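PDB 6W5Q: peptidoglycan synthase activator LpoP from Pseudomonas aeruginosa, which activates a peptidoglycan synthase and so probably promotes cell wall synthesis, this chain being the activator's C-terminal globular domain. Local coordinates for residues A[55-60]-A[90-95]. Residues are numbered along the deposited sequence; the frame is centred on the assembly and turned at random.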
# COMPACT_ATOMS: atom_id res chain seq x y z
N LEU A 55 -2.07 -3.06 -1.56
CA LEU A 55 -3.46 -2.62 -1.49
C LEU A 55 -3.55 -1.09 -1.55
O LEU A 55 -4.35 -0.53 -2.30
CB LEU A 55 -4.10 -3.17 -0.22
CG LEU A 55 -5.59 -2.88 -0.05
CD1 LEU A 55 -6.32 -3.08 -1.37
CD2 LEU A 55 -6.20 -3.73 1.07
N ALA A 56 -2.69 -0.40 -0.78
CA ALA A 56 -2.68 1.06 -0.83
C ALA A 56 -2.33 1.55 -2.22
O ALA A 56 -2.86 2.56 -2.69
CB ALA A 56 -1.70 1.61 0.21
N GLN A 57 -1.44 0.84 -2.91
CA GLN A 57 -1.06 1.24 -4.25
C GLN A 57 -2.24 1.18 -5.21
O GLN A 57 -2.49 2.12 -5.97
CB GLN A 57 0.07 0.36 -4.75
CG GLN A 57 1.43 0.90 -4.41
CD GLN A 57 2.45 0.43 -5.42
OE1 GLN A 57 3.27 -0.44 -5.12
NE2 GLN A 57 2.39 0.98 -6.63
N VAL A 58 -2.98 0.06 -5.18
CA VAL A 58 -4.11 -0.12 -6.08
C VAL A 58 -5.18 0.94 -5.81
O VAL A 58 -5.75 1.51 -6.75
CB VAL A 58 -4.67 -1.54 -5.93
CG1 VAL A 58 -5.96 -1.71 -6.72
CG2 VAL A 58 -3.63 -2.52 -6.39
N ARG A 59 -5.48 1.20 -4.53
CA ARG A 59 -6.46 2.23 -4.20
C ARG A 59 -5.98 3.59 -4.66
O ARG A 59 -6.76 4.39 -5.19
CB ARG A 59 -6.73 2.28 -2.70
CG ARG A 59 -7.18 0.97 -2.09
CD ARG A 59 -8.57 1.07 -1.54
NE ARG A 59 -9.11 -0.21 -1.06
CZ ARG A 59 -10.06 -0.93 -1.66
NH1 ARG A 59 -10.63 -0.50 -2.79
NH2 ARG A 59 -10.45 -2.07 -1.10
N LEU A 60 -4.70 3.88 -4.44
CA LEU A 60 -4.16 5.14 -4.92
C LEU A 60 -4.29 5.23 -6.43
O LEU A 60 -4.66 6.27 -6.98
CB LEU A 60 -2.71 5.30 -4.47
CG LEU A 60 -2.07 6.64 -4.80
CD1 LEU A 60 -2.89 7.79 -4.24
CD2 LEU A 60 -0.67 6.65 -4.25
N TRP A 90 5.77 5.34 3.36
CA TRP A 90 5.71 6.79 3.54
C TRP A 90 5.59 7.51 2.20
O TRP A 90 4.82 8.47 2.08
CB TRP A 90 6.93 7.28 4.30
CG TRP A 90 6.80 7.16 5.79
CD1 TRP A 90 7.63 6.46 6.62
CD2 TRP A 90 5.80 7.76 6.63
NE1 TRP A 90 7.19 6.58 7.93
CE2 TRP A 90 6.08 7.38 7.96
CE3 TRP A 90 4.69 8.59 6.38
CZ2 TRP A 90 5.30 7.79 9.04
CZ3 TRP A 90 3.91 8.99 7.47
CH2 TRP A 90 4.22 8.59 8.77
N GLU A 91 6.33 7.06 1.17
CA GLU A 91 6.18 7.66 -0.15
C GLU A 91 4.75 7.53 -0.67
O GLU A 91 4.20 8.48 -1.23
CB GLU A 91 7.16 7.03 -1.15
CG GLU A 91 6.94 7.50 -2.58
CD GLU A 91 7.07 9.03 -2.74
OE1 GLU A 91 7.81 9.67 -1.95
OE2 GLU A 91 6.43 9.61 -3.66
N LEU A 92 4.13 6.37 -0.46
CA LEU A 92 2.72 6.22 -0.78
C LEU A 92 1.86 7.21 -0.01
O LEU A 92 0.90 7.77 -0.55
CB LEU A 92 2.26 4.79 -0.48
CG LEU A 92 2.23 3.78 -1.62
CD1 LEU A 92 3.58 3.69 -2.32
CD2 LEU A 92 1.75 2.40 -1.11
N ILE A 93 2.16 7.41 1.27
CA ILE A 93 1.37 8.34 2.07
C ILE A 93 1.55 9.77 1.56
O ILE A 93 0.58 10.54 1.47
CB ILE A 93 1.76 8.21 3.55
CG1 ILE A 93 1.33 6.84 4.08
CG2 ILE A 93 1.19 9.36 4.39
CD1 ILE A 93 1.89 6.49 5.43
N ALA A 94 2.78 10.15 1.20
CA ALA A 94 3.05 11.44 0.59
C ALA A 94 2.21 11.64 -0.66
O ALA A 94 1.62 12.70 -0.88
CB ALA A 94 4.54 11.57 0.26
N GLN A 95 2.17 10.61 -1.51
CA GLN A 95 1.44 10.73 -2.77
C GLN A 95 -0.05 10.83 -2.53
O GLN A 95 -0.75 11.54 -3.25
CB GLN A 95 1.77 9.55 -3.67
CG GLN A 95 3.22 9.48 -4.02
CD GLN A 95 3.48 8.43 -5.05
OE1 GLN A 95 4.64 8.11 -5.34
NE2 GLN A 95 2.41 7.88 -5.61
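L92 reaches across from helix 83-99 and lays its methyl CD2 against both A56 and Q57 of helix 49-61. L92 CD2 lies 3.6 Å from Q57 CG and 3.8 Å from A56 CB. L92 CD1 also comes within 4.1 Å of Q57 CG. Q57 therefore meets the leucine with its aliphatic part, and the two side chains cross at about a right angle. One turn on, L60 makes the second touch. Its chi1 of -175° sets CG anti to the backbone N, and beyond it the methyl L60 CD2 lies 3.8 Å from Q95 CB. L60 and Q95 also cross at about a right angle. L60 CD2 further comes within 4.2 Å of the L92 backbone O. No hydrogen bond joins the two segments, so the contact rests on van der Waals packing. The segment axes are 10.6 Å apart at closest approach and run in similar directions, 20° apart. Both segments lie in the tetratricopeptide-repeat region, and this near-parallel pairing is consistent with such an all-helical array. Helix 65-78 lies between the two in sequence, and I93 packs on it through A72 and R73. L55 and V58 face helix 31-44, while A94 and Q95 touch R110 of helix 103-114.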